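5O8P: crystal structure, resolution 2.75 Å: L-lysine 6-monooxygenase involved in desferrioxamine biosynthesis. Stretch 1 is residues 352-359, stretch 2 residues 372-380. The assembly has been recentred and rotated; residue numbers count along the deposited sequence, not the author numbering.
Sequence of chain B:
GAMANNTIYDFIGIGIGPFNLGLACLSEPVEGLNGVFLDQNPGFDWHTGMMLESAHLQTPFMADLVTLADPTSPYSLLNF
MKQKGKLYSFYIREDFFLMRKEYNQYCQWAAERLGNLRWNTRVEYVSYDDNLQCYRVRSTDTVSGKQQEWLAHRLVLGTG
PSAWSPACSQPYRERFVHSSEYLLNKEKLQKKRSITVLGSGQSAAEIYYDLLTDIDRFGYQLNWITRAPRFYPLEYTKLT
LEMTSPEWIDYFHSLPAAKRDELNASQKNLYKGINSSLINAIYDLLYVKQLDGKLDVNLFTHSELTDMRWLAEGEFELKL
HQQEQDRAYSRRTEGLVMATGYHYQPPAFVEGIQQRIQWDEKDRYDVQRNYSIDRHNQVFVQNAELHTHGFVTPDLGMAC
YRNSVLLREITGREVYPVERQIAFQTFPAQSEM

Stretch 1 (352-359) GIQQRIQW
Stretch 2 372-380: SIDRHNQVF

Three hydrogen bonds join the two stretches. The shortest is backbone to backbone: Gln-358 N donates to Ile-373 O at 2.7 Å, nearly straight at 171°. The Gln-358 side chain adds a second, from NE2 to Asp-374 O at 2.9 Å. CB points sideways; the m, t rotamer with chi3 58° brings the amide to the carbonyl. In the third, Arg-375 NH1 donates to Gln-355 O at 2.9 Å. Arg-375 is m, t, t with chi4 80°; this extended chain carries the guanidinium back to stretch 1. Gln-355 O lies at the guanidinium edge, while Gln-358 CG covers one face.

The nearest CA atoms are those of Ile-357 and Asp-374, 4.5 Å apart. Both also make CA-H...O contacts: Asp-374 CA to Arg-356 O and Ile-357 CA to Ile-373 O, both 3.4 Å. Ile-357 is extended (phi/psi -105/139), following helical angles at 354-356. There Ile-357 N bonds Gln-354 O at 3.2 Å, and Trp-359 NE1 reaches the same Gln-354 O at 3.1 Å.

Stretch 2 turns back on itself. Ile-373 N bonds Val-379 O at 2.8 Å. Buried Asp-374, chi1 p, braces the turn with its carboxylate: OD1 accepts from Gln-378 N at 3.0 Å and Val-379 N at 2.9 Å, and OD2 from His-376 N at 3.0 Å. Asn-377 has positive phi (57/51).

Apolar packing lies beside the polar contacts. Ile-357 (m, t) and Ile-373 (p, t) meet CD1 to CD1 at 3.8 Å, both buried. Ile-353 (p, t) points toward stretch 2, its CD1 4.4 Å from Val-379 CG1. These side chains have no polar groups to satisfy in a buried site. Arg-356 starts away, but its long side chain (chi1 m, chi2 -97°, chi3 m, chi4 156°) still reaches stretch 2: NH2 lies 3.7 Å from Gln-378 OE1 and 3.9 Å from His-376 ND1. Its NE and NH2 are hydrogen-bonded elsewhere in the structure. The contact buries 506 Å² in total.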

# COMPACT_ATOMS: atom_id res chain seq x y z
N GLY B 352 -22.21 -31.03 -36.52
CA GLY B 352 -22.35 -30.87 -37.96
C GLY B 352 -21.09 -30.51 -38.75
O GLY B 352 -21.09 -30.58 -39.98
N ILE B 353 -20.02 -30.11 -38.06
CA ILE B 353 -18.75 -29.82 -38.72
C ILE B 353 -17.59 -30.61 -38.10
O ILE B 353 -16.45 -30.17 -38.15
CB ILE B 353 -18.47 -28.30 -38.76
CG1 ILE B 353 -18.41 -27.68 -37.36
CG2 ILE B 353 -19.53 -27.59 -39.58
CD1 ILE B 353 -17.92 -26.24 -37.35
N GLN B 354 -17.88 -31.81 -37.58
CA GLN B 354 -16.85 -32.66 -36.97
C GLN B 354 -15.74 -33.01 -37.96
O GLN B 354 -14.57 -32.84 -37.66
CB GLN B 354 -17.43 -33.94 -36.38
CG GLN B 354 -17.80 -33.79 -34.90
CD GLN B 354 -18.57 -34.96 -34.33
OE1 GLN B 354 -18.95 -35.91 -35.02
NE2 GLN B 354 -18.83 -34.88 -33.03
N GLN B 355 -16.12 -33.48 -39.14
CA GLN B 355 -15.14 -33.83 -40.17
C GLN B 355 -14.25 -32.64 -40.63
O GLN B 355 -13.12 -32.87 -41.06
CB GLN B 355 -15.82 -34.60 -41.36
CG GLN B 355 -16.48 -33.79 -42.50
CD GLN B 355 -17.80 -33.09 -42.14
OE1 GLN B 355 -18.41 -33.35 -41.10
NE2 GLN B 355 -18.22 -32.17 -43.01
N ARG B 356 -14.72 -31.40 -40.47
CA ARG B 356 -13.96 -30.19 -40.86
C ARG B 356 -13.00 -29.64 -39.79
O ARG B 356 -12.26 -28.68 -40.05
CB ARG B 356 -14.91 -29.03 -41.19
CG ARG B 356 -16.11 -29.29 -42.07
CD ARG B 356 -15.91 -28.94 -43.52
NE ARG B 356 -15.19 -27.68 -43.79
CZ ARG B 356 -14.54 -27.43 -44.92
NH1 ARG B 356 -14.49 -28.32 -45.92
NH2 ARG B 356 -13.90 -26.28 -45.07
N ILE B 357 -13.03 -30.24 -38.59
CA ILE B 357 -12.28 -29.75 -37.44
C ILE B 357 -11.07 -30.66 -37.19
O ILE B 357 -11.18 -31.88 -37.30
CB ILE B 357 -13.21 -29.70 -36.20
CG1 ILE B 357 -14.12 -28.47 -36.32
CG2 ILE B 357 -12.42 -29.66 -34.90
CD1 ILE B 357 -15.21 -28.38 -35.28
N GLN B 358 -9.93 -30.05 -36.86
CA GLN B 358 -8.73 -30.80 -36.51
C GLN B 358 -8.82 -31.20 -35.04
O GLN B 358 -8.89 -30.33 -34.17
CB GLN B 358 -7.46 -29.97 -36.74
CG GLN B 358 -7.30 -29.45 -38.15
CD GLN B 358 -5.92 -28.92 -38.43
OE1 GLN B 358 -4.94 -29.63 -38.29
NE2 GLN B 358 -5.83 -27.66 -38.85
N TRP B 359 -8.84 -32.50 -34.77
CA TRP B 359 -8.88 -33.02 -33.40
C TRP B 359 -7.51 -33.56 -33.02
O TRP B 359 -6.81 -34.11 -33.86
CB TRP B 359 -9.95 -34.11 -33.27
CG TRP B 359 -11.33 -33.65 -33.71
CD1 TRP B 359 -11.85 -33.72 -34.96
CD2 TRP B 359 -12.34 -33.03 -32.88
NE1 TRP B 359 -13.12 -33.19 -34.97
CE2 TRP B 359 -13.44 -32.77 -33.71
CE3 TRP B 359 -12.42 -32.70 -31.52
CZ2 TRP B 359 -14.62 -32.17 -33.22
CZ3 TRP B 359 -13.58 -32.09 -31.04
CH2 TRP B 359 -14.66 -31.84 -31.89
N SER B 372 -7.45 -20.98 -34.87
CA SER B 372 -8.30 -21.70 -35.80
C SER B 372 -8.34 -23.19 -35.48
O SER B 372 -7.34 -23.75 -35.02
CB SER B 372 -7.84 -21.45 -37.24
OG SER B 372 -6.73 -22.26 -37.59
N ILE B 373 -9.49 -23.83 -35.72
CA ILE B 373 -9.66 -25.28 -35.46
C ILE B 373 -9.94 -26.11 -36.72
O ILE B 373 -10.03 -27.34 -36.65
CB ILE B 373 -10.69 -25.58 -34.32
CG1 ILE B 373 -12.13 -25.28 -34.75
CG2 ILE B 373 -10.30 -24.81 -33.06
CD1 ILE B 373 -13.17 -25.55 -33.68
N ASP B 374 -10.05 -25.45 -37.86
CA ASP B 374 -10.24 -26.14 -39.14
C ASP B 374 -8.92 -26.17 -39.89
O ASP B 374 -7.89 -25.72 -39.38
CB ASP B 374 -11.32 -25.43 -39.96
CG ASP B 374 -10.91 -24.05 -40.41
OD1 ASP B 374 -10.54 -23.25 -39.52
OD2 ASP B 374 -10.94 -23.73 -41.63
N ARG B 375 -8.97 -26.71 -41.11
CA ARG B 375 -7.79 -26.85 -41.95
C ARG B 375 -7.60 -25.71 -42.95
O ARG B 375 -6.73 -25.80 -43.82
CB ARG B 375 -7.86 -28.20 -42.68
CG ARG B 375 -8.05 -29.39 -41.76
CD ARG B 375 -8.11 -30.71 -42.52
NE ARG B 375 -8.24 -31.84 -41.60
CZ ARG B 375 -9.37 -32.25 -41.01
NH1 ARG B 375 -10.54 -31.64 -41.22
NH2 ARG B 375 -9.33 -33.29 -40.19
N HIS B 376 -8.41 -24.64 -42.85
CA HIS B 376 -8.38 -23.53 -43.83
C HIS B 376 -8.53 -22.11 -43.24
O HIS B 376 -8.83 -21.18 -43.98
CB HIS B 376 -9.46 -23.76 -44.90
CG HIS B 376 -9.32 -25.06 -45.65
ND1 HIS B 376 -10.04 -26.19 -45.33
CD2 HIS B 376 -8.53 -25.40 -46.70
CE1 HIS B 376 -9.71 -27.17 -46.14
NE2 HIS B 376 -8.79 -26.72 -46.98
N ASN B 377 -8.30 -21.93 -41.94
CA ASN B 377 -8.40 -20.61 -41.27
C ASN B 377 -9.76 -19.94 -41.43
O ASN B 377 -9.86 -18.77 -41.82
CB ASN B 377 -7.28 -19.68 -41.74
CG ASN B 377 -5.92 -20.30 -41.59
OD1 ASN B 377 -5.67 -21.03 -40.63
ND2 ASN B 377 -5.03 -20.04 -42.53
N GLN B 378 -10.80 -20.71 -41.11
CA GLN B 378 -12.19 -20.26 -41.20
C GLN B 378 -13.03 -20.42 -39.91
O GLN B 378 -13.93 -19.63 -39.67
CB GLN B 378 -12.88 -20.99 -42.34
CG GLN B 378 -12.27 -20.73 -43.71
CD GLN B 378 -12.98 -21.49 -44.80
OE1 GLN B 378 -13.30 -22.68 -44.65
NE2 GLN B 378 -13.24 -20.82 -45.90
N VAL B 379 -12.75 -21.43 -39.10
CA VAL B 379 -13.46 -21.66 -37.86
C VAL B 379 -12.49 -21.34 -36.74
O VAL B 379 -11.51 -22.05 -36.57
CB VAL B 379 -13.92 -23.12 -37.74
CG1 VAL B 379 -14.75 -23.33 -36.48
CG2 VAL B 379 -14.73 -23.51 -38.95
N PHE B 380 -12.77 -20.27 -36.00
CA PHE B 380 -11.92 -19.82 -34.90
C PHE B 380 -12.59 -20.02 -33.55
O PHE B 380 -13.80 -20.15 -33.48
CB PHE B 380 -11.58 -18.35 -35.08
CG PHE B 380 -10.81 -18.07 -36.32
CD1 PHE B 380 -9.44 -18.23 -36.34
CD2 PHE B 380 -11.45 -17.67 -37.48
CE1 PHE B 380 -8.71 -17.98 -37.49
CE2 PHE B 380 -10.75 -17.42 -38.63
CZ PHE B 380 -9.37 -17.58 -38.64